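ArCE4A (Arthrobacter sp. AW19M34-1, PDB 5LFZ) probably removes acetyl groups from N-acetylglucosamine-containing polysaccharides such as chitin, as a metal-dependent CE4 deacetylase. Local coordinates at residues 48-56 with 191-202; 62-73 with 106-114. All blocks are in the same frame, centred on the assembly; numbering follows the deposited sequence.

How the interactions relate
Both interactions rest on strand 54-57 of the parallel sheet of the NodB homology fold, their centres about 21 Å apart. Along the chain, 62-73 and 106-114 both fall inside the loop closed by 48-56 with 191-202, so interaction 2 is nested in interaction 1. Thr-54 faces residues 199-200 of interaction 1, while Val-57 touches Val-62 and Ile-108 of interaction 2. They also touch directly, Phe-55 CG meeting Met-72 CE at 3.5 Å. Interaction 1 thus joins early and late parts of the fold, and interaction 2 packs two outer helices. The nickel bound by Asp-33, His-82 and His-86 lies about 7 Å from the side chain of Phe-56 and about 13 Å from that of Val-62.

Interaction 1. Residues 48-56 with 191-202; sequences EQHTPATFF and HDAGYTLVTVDQ
Thr-54 OG1 accepts a hydrogen bond from Val-200 N (3.1 Å, 153°) and also meets water 3 at 2.7 Å. The contact lies in the parallel sheet of the NodB homology fold, where strands 54-57 and 196-197 both pair with strand 26-32. With chi1 at -54°, the hydroxyl of Thr-54 stands beside its own backbone N and faces helix 200-203; the side chains of Thr-54 and Val-200 cross at about a right angle, with Val-200 CG2 3.4 Å from Thr-54 OG1. A capping box fixes the helix start: Thr-199 N gives a nearly straight bond to Gln-202 OE1 (2.9 Å), returned weakly by Gln-202 N to Thr-199 OG1. Pro-52 CG packs on Leu-197 O (3.5 Å) and Pro-52 CB on Thr-199 CG2; water 2 lies between Pro-52 O and Val-198 O, within bonding distance of each. Thr-51 CG2 presses on Leu-197 CD1 at a tight 3.5 Å, while its OG1 donates to Gln-49 O from above the carbonyl plane. An alanine in place of Thr-51 would probably open a gap beside Leu-197 and leave Gln-49 O without this donor. Pro-184 O holds Gln-49 NE2, and water 1 links Gln-49 OE1 to His-191 ND1, 2.7 Å from the latter.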
loop_
_atom_site.group_PDB
_atom_site.type_symbol
_atom_site.label_atom_id
_atom_site.label_comp_id
_atom_site.label_asym_id
_atom_site.label_seq_id
_atom_site.Cartn_x
_atom_site.Cartn_y
_atom_site.Cartn_z
ATOM N N GLU A 48 15.652 1.804 -8.995
ATOM C CA GLU A 48 16.914 1.153 -9.338
ATOM C C GLU A 48 16.719 -0.310 -9.721
ATOM O O GLU A 48 17.504 -0.865 -10.489
ATOM C CB GLU A 48 17.907 1.276 -8.180
ATOM C CG GLU A 48 18.563 2.649 -8.095
ATOM C CD GLU A 48 19.401 2.835 -6.845
ATOM O OE1 GLU A 48 19.278 3.899 -6.200
ATOM O OE2 GLU A 48 20.185 1.921 -6.508
ATOM N N GLN A 49 15.666 -0.936 -9.209
ATOM C CA GLN A 49 15.404 -2.324 -9.560
ATOM C C GLN A 49 14.102 -2.492 -10.334
ATOM O O GLN A 49 13.522 -3.577 -10.345
ATOM C CB GLN A 49 15.395 -3.194 -8.307
ATOM C CG GLN A 49 16.699 -3.124 -7.536
ATOM C CD GLN A 49 16.812 -4.193 -6.478
ATOM O OE1 GLN A 49 16.483 -5.356 -6.714
ATOM N NE2 GLN A 49 17.281 -3.808 -5.300
ATOM N N HIS A 50 13.664 -1.411 -10.983
ATOM C CA HIS A 50 12.518 -1.428 -11.893
ATOM C C HIS A 50 11.312 -2.124 -11.266
ATOM O O HIS A 50 10.700 -3.009 -11.864
ATOM C CB HIS A 50 12.903 -2.106 -13.213
ATOM C CG HIS A 50 11.849 -2.014 -14.275
ATOM N ND1 HIS A 50 11.371 -3.119 -14.946
ATOM C CD2 HIS A 50 11.178 -0.950 -14.777
ATOM C CE1 HIS A 50 10.454 -2.741 -15.818
ATOM N NE2 HIS A 50 10.318 -1.430 -15.735
ATOM N N THR A 51 10.980 -1.724 -10.046
ATOM C CA THR A 51 9.936 -2.396 -9.296
ATOM C C THR A 51 8.851 -1.425 -8.872
ATOM O O THR A 51 9.149 -0.377 -8.295
ATOM C CB THR A 51 10.509 -3.087 -8.046
ATOM O OG1 THR A 51 11.388 -4.147 -8.445
ATOM C CG2 THR A 51 9.393 -3.649 -7.191
ATOM N N PRO A 52 7.585 -1.764 -9.164
ATOM C CA PRO A 52 6.452 -0.955 -8.723
ATOM C C PRO A 52 5.982 -1.365 -7.341
ATOM O O PRO A 52 6.205 -2.498 -6.917
ATOM C CB PRO A 52 5.384 -1.263 -9.765
ATOM C CG PRO A 52 5.638 -2.709 -10.098
ATOM C CD PRO A 52 7.146 -2.918 -9.975
ATOM N N ALA A 53 5.342 -0.441 -6.643
ATOM C CA ALA A 53 4.776 -0.733 -5.339
ATOM C C ALA A 53 3.479 0.042 -5.178
ATOM O O ALA A 53 3.146 0.885 -6.013
ATOM C CB ALA A 53 5.765 -0.384 -4.226
ATOM N N THR A 54 2.744 -0.261 -4.115
ATOM C CA THR A 54 1.494 0.428 -3.819
ATOM C C THR A 54 1.650 1.147 -2.489
ATOM O O THR A 54 2.052 0.544 -1.491
ATOM C CB THR A 54 0.320 -0.554 -3.772
ATOM O OG1 THR A 54 0.297 -1.301 -4.993
ATOM C CG2 THR A 54 -1.015 0.181 -3.591
ATOM N N PHE A 55 1.363 2.442 -2.494
ATOM C CA PHE A 55 1.528 3.277 -1.319
ATOM C C PHE A 55 0.177 3.675 -0.765
ATOM O O PHE A 55 -0.573 4.400 -1.414
ATOM C CB PHE A 55 2.358 4.521 -1.661
ATOM C CG PHE A 55 3.773 4.211 -2.062
ATOM C CD1 PHE A 55 4.100 3.949 -3.384
ATOM C CD2 PHE A 55 4.775 4.168 -1.105
ATOM C CE1 PHE A 55 5.406 3.655 -3.745
ATOM C CE2 PHE A 55 6.080 3.877 -1.462
ATOM C CZ PHE A 55 6.396 3.619 -2.788
ATOM N N PHE A 56 -0.160 3.168 0.414
ATOM C CA PHE A 56 -1.392 3.576 1.073
ATOM C C PHE A 56 -1.100 4.795 1.935
ATOM O O PHE A 56 -0.565 4.690 3.039
ATOM C CB PHE A 56 -1.976 2.430 1.879
ATOM C CG PHE A 56 -2.495 1.321 1.020
ATOM C CD1 PHE A 56 -1.698 0.233 0.698
ATOM C CD2 PHE A 56 -3.774 1.388 0.493
ATOM C CE1 PHE A 56 -2.178 -0.783 -0.107
ATOM C CE2 PHE A 56 -4.266 0.377 -0.309
ATOM C CZ PHE A 56 -3.467 -0.707 -0.621
ATOM N N HIS A 191 12.646 -11.534 -6.289
ATOM C CA HIS A 191 12.961 -11.890 -7.669
ATOM C C HIS A 191 13.666 -13.240 -7.750
ATOM O O HIS A 191 13.318 -14.084 -8.572
ATOM C CB HIS A 191 13.833 -10.821 -8.318
ATOM C CG HIS A 191 13.073 -9.617 -8.777
ATOM N ND1 HIS A 191 13.685 -8.417 -9.068
ATOM C CD2 HIS A 191 11.751 -9.430 -9.005
ATOM C CE1 HIS A 191 12.774 -7.543 -9.457
ATOM N NE2 HIS A 191 11.592 -8.132 -9.424
ATOM N N ASP A 192 14.662 -13.439 -6.895
ATOM C CA ASP A 192 15.427 -14.675 -6.916
ATOM C C ASP A 192 14.542 -15.859 -6.521
ATOM O O ASP A 192 14.812 -16.999 -6.894
ATOM C CB ASP A 192 16.633 -14.572 -5.986
ATOM C CG ASP A 192 17.606 -15.709 -6.178
ATOM O OD1 ASP A 192 17.752 -16.183 -7.322
ATOM O OD2 ASP A 192 18.233 -16.128 -5.189
ATOM N N ALA A 193 13.476 -15.575 -5.781
ATOM C CA ALA A 193 12.540 -16.609 -5.360
ATOM C C ALA A 193 11.469 -16.881 -6.423
ATOM O O ALA A 193 10.588 -17.725 -6.225
ATOM C CB ALA A 193 11.890 -16.220 -4.043
ATOM N N GLY A 194 11.548 -16.165 -7.543
ATOM C CA GLY A 194 10.706 -16.433 -8.700
ATOM C C GLY A 194 9.459 -15.575 -8.833
ATOM O O GLY A 194 8.607 -15.838 -9.684
ATOM N N TYR A 195 9.353 -14.541 -8.006
ATOM C CA TYR A 195 8.174 -13.680 -8.019
ATOM C C TYR A 195 8.301 -12.498 -8.961
ATOM O O TYR A 195 9.398 -11.998 -9.223
ATOM C CB TYR A 195 7.879 -13.165 -6.609
ATOM C CG TYR A 195 7.557 -14.270 -5.641
ATOM C CD1 TYR A 195 6.367 -14.974 -5.738
ATOM C CD2 TYR A 195 8.445 -14.619 -4.639
ATOM C CE1 TYR A 195 6.068 -15.996 -4.854
ATOM C CE2 TYR A 195 8.158 -15.636 -3.752
ATOM C CZ TYR A 195 6.972 -16.324 -3.865
ATOM O OH TYR A 195 6.694 -17.343 -2.981
ATOM N N THR A 196 7.152 -12.059 -9.465
ATOM C CA THR A 196 7.041 -10.835 -10.239
ATOM C C THR A 196 6.326 -9.820 -9.361
ATOM O O THR A 196 5.300 -10.131 -8.768
ATOM C CB THR A 196 6.277 -11.061 -11.549
ATOM O OG1 THR A 196 7.042 -11.927 -12.400
ATOM C CG2 THR A 196 6.016 -9.737 -12.273
ATOM N N LEU A 197 6.894 -8.624 -9.248
ATOM C CA LEU A 197 6.375 -7.632 -8.314
ATOM C C LEU A 197 5.436 -6.699 -9.063
ATOM O O LEU A 197 5.793 -6.158 -10.110
ATOM C CB LEU A 197 7.519 -6.866 -7.657
ATOM C CG LEU A 197 8.587 -7.783 -7.041
ATOM C CD1 LEU A 197 9.721 -7.001 -6.409
ATOM C CD2 LEU A 197 7.971 -8.694 -6.012
ATOM N N VAL A 198 4.228 -6.529 -8.533
ATOM C CA VAL A 198 3.173 -5.801 -9.240
ATOM C C VAL A 198 2.444 -4.829 -8.320
ATOM O O VAL A 198 2.570 -4.908 -7.105
ATOM C CB VAL A 198 2.121 -6.761 -9.849
ATOM C CG1 VAL A 198 2.754 -7.704 -10.865
ATOM C CG2 VAL A 198 1.396 -7.539 -8.749
ATOM N N THR A 199 1.670 -3.918 -8.906
ATOM C CA THR A 199 0.802 -3.060 -8.107
ATOM C C THR A 199 -0.424 -3.859 -7.689
ATOM O O THR A 199 -0.683 -4.928 -8.235
ATOM C CB THR A 199 0.352 -1.810 -8.874
ATOM O OG1 THR A 199 -0.400 -2.209 -10.026
ATOM C CG2 THR A 199 1.556 -0.982 -9.306
ATOM N N VAL A 200 -1.173 -3.346 -6.719
ATOM C CA VAL A 200 -2.378 -4.018 -6.255
ATOM C C VAL A 200 -3.382 -4.161 -7.398
ATOM O O VAL A 200 -4.038 -5.199 -7.544
ATOM C CB VAL A 200 -3.004 -3.257 -5.060
ATOM C CG1 VAL A 200 -4.408 -3.740 -4.780
ATOM C CG2 VAL A 200 -2.123 -3.414 -3.820
ATOM N N ASP A 201 -3.462 -3.131 -8.233
ATOM C CA ASP A 201 -4.345 -3.144 -9.393
ATOM C C ASP A 201 -4.036 -4.335 -10.296
ATOM O O ASP A 201 -4.929 -5.101 -10.654
ATOM C CB ASP A 201 -4.209 -1.840 -10.171
ATOM C CG ASP A 201 -5.320 -1.648 -11.167
ATOM O OD1 ASP A 201 -6.359 -1.065 -10.795
ATOM O OD2 ASP A 201 -5.155 -2.093 -12.320
ATOM N N GLN A 202 -2.762 -4.492 -10.646
ATOM C CA GLN A 202 -2.329 -5.611 -11.481
ATOM C C GLN A 202 -2.597 -6.952 -10.814
ATOM O O GLN A 202 -2.998 -7.913 -11.475
ATOM C CB GLN A 202 -0.841 -5.499 -11.803
ATOM C CG GLN A 202 -0.426 -4.237 -12.536
ATOM C CD GLN A 202 1.081 -4.162 -12.717
ATOM O OE1 GLN A 202 1.816 -3.828 -11.784
ATOM N NE2 GLN A 202 1.551 -4.490 -13.918
HETATM O O HOH W 1 16.292 -7.912 -8.702
HETATM O O HOH W 2 5.099 -4.781 -5.790
HETATM O O HOH W 3 2.086 -3.281 -4.929
#

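Interaction 2. Residues 62-73 with 106-114; sequences VKKYPKTLKRMV and EAIEQAAGV
Lys-70 NZ donates to Ala-111 O at 2.7 Å, lying in the carbonyl plane with a C=O...N angle of 159°. The lysine chain runs extended as far as CE and then bends at its last torsion (chi4 65°), which turns the ammonium group back onto this oxygen in the last turn of helix 94-112. Beside it the interface is apolar and built on small residues. Ala-111 CB sits among Val-62 CG1 (3.8 Å), Pro-66 CB and Leu-69 CD2, while Ala-107 CB meets Val-62 CG1 at 3.7 Å. The same valine methyl, anti to its backbone N, lies against Ala-107 O. Further along, Ala-112 CB rests on Leu-69 CB, and the side chains of Val-73 and Val-114 slide past each other in opposite directions, CG2 of the first 4.0 Å from CG1 of the second. With alanines on the facing side, helices 66-73 and 106-112 cross nearly at right angles (-80°) with their axes 8.2 Å apart. At the rim, Lys-63 NZ and Glu-106 OE1 form a long salt bridge. The second shell is the sheet: Ile-79 of strand 78-81 backs Leu-69, Val-73 and Ile-108, and Val-57 backs Val-62. On the flank toward helix 39-48, Arg-71 pairs with Asp-44 and Glu-75. Packing thus supplies most of the contact, and the positive charge of Lys-70 at a helix C-terminus is likely to be favoured by the carbonyls there.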
loop_
_atom_site.group_PDB
_atom_site.type_symbol
_atom_site.label_atom_id
_atom_site.label_comp_id
_atom_site.label_asym_id
_atom_site.label_seq_id
_atom_site.Cartn_x
_atom_site.Cartn_y
_atom_site.Cartn_z
ATOM N N VAL A 62 -0.113 13.852 2.912
ATOM C CA VAL A 62 -0.118 14.090 1.472
ATOM C C VAL A 62 0.013 15.574 1.145
ATOM O O VAL A 62 0.701 15.948 0.191
ATOM C CB VAL A 62 -1.396 13.516 0.836
ATOM C CG1 VAL A 62 -1.582 14.032 -0.587
ATOM C CG2 VAL A 62 -1.366 11.993 0.871
ATOM N N LYS A 63 -0.640 16.408 1.950
ATOM C CA LYS A 63 -0.561 17.862 1.824
ATOM C C LYS A 63 0.872 18.367 1.692
ATOM O O LYS A 63 1.154 19.268 0.901
ATOM C CB LYS A 63 -1.214 18.528 3.036
ATOM C CG LYS A 63 -2.581 17.982 3.376
ATOM C CD LYS A 63 -3.665 18.846 2.770
ATOM C CE LYS A 63 -5.043 18.293 3.073
ATOM N NZ LYS A 63 -6.042 18.766 2.083
ATOM N N LYS A 64 1.766 17.770 2.473
ATOM C CA LYS A 64 3.160 18.193 2.544
ATOM C C LYS A 64 4.012 17.620 1.413
ATOM O O LYS A 64 5.126 18.085 1.179
ATOM C CB LYS A 64 3.766 17.785 3.888
ATOM C CG LYS A 64 3.036 18.335 5.101
ATOM C CD LYS A 64 3.695 17.874 6.390
ATOM C CE LYS A 64 3.600 16.365 6.542
ATOM N NZ LYS A 64 4.127 15.903 7.857
ATOM N N TYR A 65 3.491 16.615 0.715
ATOM C CA TYR A 65 4.300 15.885 -0.260
ATOM C C TYR A 65 3.716 15.762 -1.666
ATOM O O TYR A 65 3.644 14.650 -2.201
ATOM C CB TYR A 65 4.563 14.474 0.259
ATOM C CG TYR A 65 5.606 14.401 1.340
ATOM C CD1 TYR A 65 5.261 14.555 2.674
ATOM C CD2 TYR A 65 6.934 14.163 1.025
ATOM C CE1 TYR A 65 6.214 14.485 3.664
ATOM C CE2 TYR A 65 7.891 14.089 2.003
ATOM C CZ TYR A 65 7.529 14.252 3.321
ATOM O OH TYR A 65 8.493 14.177 4.295
ATOM N N PRO A 66 3.323 16.888 -2.287
ATOM C CA PRO A 66 2.687 16.777 -3.606
ATOM C C PRO A 66 3.617 16.244 -4.698
ATOM O O PRO A 66 3.195 15.418 -5.503
ATOM C CB PRO A 66 2.268 18.217 -3.913
ATOM C CG PRO A 66 3.228 19.058 -3.129
ATOM C CD PRO A 66 3.462 18.293 -1.864
ATOM N N LYS A 67 4.869 16.693 -4.717
ATOM C CA LYS A 67 5.795 16.254 -5.752
ATOM C C LYS A 67 6.122 14.768 -5.613
ATOM O O LYS A 67 6.324 14.070 -6.609
ATOM C CB LYS A 67 7.068 17.101 -5.714
ATOM C CG LYS A 67 6.779 18.596 -5.785
ATOM C CD LYS A 67 8.040 19.436 -5.768
ATOM C CE LYS A 67 7.715 20.907 -5.544
ATOM N NZ LYS A 67 6.582 21.364 -6.395
ATOM N N THR A 68 6.167 14.286 -4.374
ATOM C CA THR A 68 6.441 12.882 -4.120
ATOM C C THR A 68 5.284 11.998 -4.596
ATOM O O THR A 68 5.512 10.913 -5.131
ATOM C CB THR A 68 6.736 12.636 -2.619
ATOM O OG1 THR A 68 7.858 13.434 -2.231
ATOM C CG2 THR A 68 7.059 11.176 -2.361
ATOM N N LEU A 69 4.046 12.468 -4.452
ATOM C CA LEU A 69 2.919 11.706 -4.985
ATOM C C LEU A 69 2.942 11.719 -6.512
ATOM O O LEU A 69 2.613 10.718 -7.154
ATOM C CB LEU A 69 1.585 12.242 -4.463
ATOM C CG LEU A 69 1.058 11.356 -3.332
ATOM C CD1 LEU A 69 1.905 11.545 -2.071
ATOM C CD2 LEU A 69 -0.411 11.613 -3.052
ATOM N N LYS A 70 3.357 12.839 -7.094
ATOM C CA LYS A 70 3.498 12.892 -8.542
ATOM C C LYS A 70 4.550 11.882 -8.999
ATOM O O LYS A 70 4.403 11.283 -10.062
ATOM C CB LYS A 70 3.855 14.299 -9.017
ATOM C CG LYS A 70 2.707 15.291 -8.927
ATOM C CD LYS A 70 3.075 16.604 -9.600
ATOM C CE LYS A 70 2.073 17.696 -9.277
ATOM N NZ LYS A 70 2.099 18.039 -7.826
ATOM N N ARG A 71 5.596 11.680 -8.196
ATOM C CA ARG A 71 6.595 10.659 -8.508
ATOM C C ARG A 71 5.965 9.276 -8.572
ATOM O O ARG A 71 6.287 8.480 -9.449
ATOM C CB ARG A 71 7.725 10.630 -7.474
ATOM C CG ARG A 71 8.822 11.651 -7.648
ATOM C CD ARG A 71 10.039 11.246 -6.819
ATOM N NE ARG A 71 10.714 10.073 -7.367
ATOM C CZ ARG A 71 11.768 9.484 -6.805
ATOM N NH1 ARG A 71 12.271 9.958 -5.674
ATOM N NH2 ARG A 71 12.325 8.421 -7.377
ATOM N N MET A 72 5.076 8.990 -7.630
ATOM C CA MET A 72 4.436 7.682 -7.579
ATOM C C MET A 72 3.670 7.387 -8.861
ATOM O O MET A 72 3.766 6.289 -9.416
ATOM C CB MET A 72 3.503 7.594 -6.375
ATOM C CG MET A 72 4.230 7.679 -5.044
ATOM S SD MET A 72 3.107 7.723 -3.643
ATOM C CE MET A 72 4.289 7.670 -2.294
ATOM N N VAL A 73 2.916 8.372 -9.335
ATOM C CA VAL A 73 2.173 8.228 -10.580
ATOM C C VAL A 73 3.132 8.131 -11.763
ATOM O O VAL A 73 3.013 7.226 -12.588
ATOM C CB VAL A 73 1.199 9.400 -10.792
ATOM C CG1 VAL A 73 0.539 9.309 -12.173
ATOM C CG2 VAL A 73 0.158 9.423 -9.678
ATOM N N GLU A 106 -9.253 14.364 -1.622
ATOM C CA GLU A 106 -8.985 15.729 -2.061
ATOM C C GLU A 106 -7.486 15.987 -2.044
ATOM O O GLU A 106 -6.940 16.600 -2.960
ATOM C CB GLU A 106 -9.697 16.753 -1.180
ATOM C CG GLU A 106 -9.393 18.189 -1.582
ATOM C CD GLU A 106 -9.562 19.179 -0.443
ATOM O OE1 GLU A 106 -9.461 18.778 0.735
ATOM O OE2 GLU A 106 -9.804 20.366 -0.732
ATOM N N ALA A 107 -6.827 15.516 -0.991
ATOM C CA ALA A 107 -5.392 15.708 -0.858
ATOM C C ALA A 107 -4.640 15.017 -2.000
ATOM O O ALA A 107 -3.733 15.598 -2.603
ATOM C CB ALA A 107 -4.913 15.193 0.494
ATOM N N ILE A 108 -5.019 13.776 -2.290
ATOM C CA ILE A 108 -4.383 13.018 -3.365
ATOM C C ILE A 108 -4.658 13.671 -4.727
ATOM O O ILE A 108 -3.763 13.782 -5.573
ATOM C CB ILE A 108 -4.861 11.546 -3.372
ATOM C CG1 ILE A 108 -4.382 10.815 -2.113
ATOM C CG2 ILE A 108 -4.350 10.813 -4.613
ATOM C CD1 ILE A 108 -5.041 9.455 -1.916
ATOM N N GLU A 109 -5.885 14.140 -4.938
ATOM C CA GLU A 109 -6.203 14.761 -6.214
ATOM C C GLU A 109 -5.422 16.062 -6.371
ATOM O O GLU A 109 -4.862 16.324 -7.430
ATOM C CB GLU A 109 -7.709 14.998 -6.345
ATOM C CG GLU A 109 -8.200 15.037 -7.793
ATOM C CD GLU A 109 -7.800 16.310 -8.504
ATOM O OE1 GLU A 109 -7.628 17.338 -7.815
ATOM O OE2 GLU A 109 -7.656 16.290 -9.746
ATOM N N GLN A 110 -5.362 16.868 -5.315
ATOM C CA GLN A 110 -4.637 18.134 -5.385
ATOM C C GLN A 110 -3.145 17.898 -5.624
ATOM O O GLN A 110 -2.495 18.647 -6.359
ATOM C CB GLN A 110 -4.843 18.953 -4.108
ATOM C CG GLN A 110 -4.214 20.340 -4.151
ATOM C CD GLN A 110 -4.811 21.228 -5.230
ATOM O OE1 GLN A 110 -5.999 21.133 -5.547
ATOM N NE2 GLN A 110 -3.986 22.097 -5.804
ATOM N N ALA A 111 -2.618 16.840 -5.018
ATOM C CA ALA A 111 -1.194 16.540 -5.102
ATOM C C ALA A 111 -0.790 15.933 -6.444
ATOM O O ALA A 111 0.206 16.346 -7.035
ATOM C CB ALA A 111 -0.784 15.602 -3.963
ATOM N N ALA A 112 -1.559 14.961 -6.930
ATOM C CA ALA A 112 -1.110 14.155 -8.068
ATOM C C ALA A 112 -2.103 14.087 -9.224
ATOM O O ALA A 112 -1.811 13.490 -10.261
ATOM C CB ALA A 112 -0.779 12.752 -7.599
ATOM N N GLY A 113 -3.278 14.681 -9.043
ATOM C CA GLY A 113 -4.266 14.741 -10.107
ATOM C C GLY A 113 -4.964 13.422 -10.378
ATOM O O GLY A 113 -5.616 13.258 -11.415
ATOM N N VAL A 114 -4.831 12.480 -9.448
ATOM C CA VAL A 114 -5.500 11.192 -9.575
ATOM C C VAL A 114 -6.393 10.925 -8.378
ATOM O O VAL A 114 -6.263 11.566 -7.337
ATOM C CB VAL A 114 -4.487 10.025 -9.713
ATOM C CG1 VAL A 114 -3.537 10.274 -10.875
ATOM C CG2 VAL A 114 -3.714 9.824 -8.418
#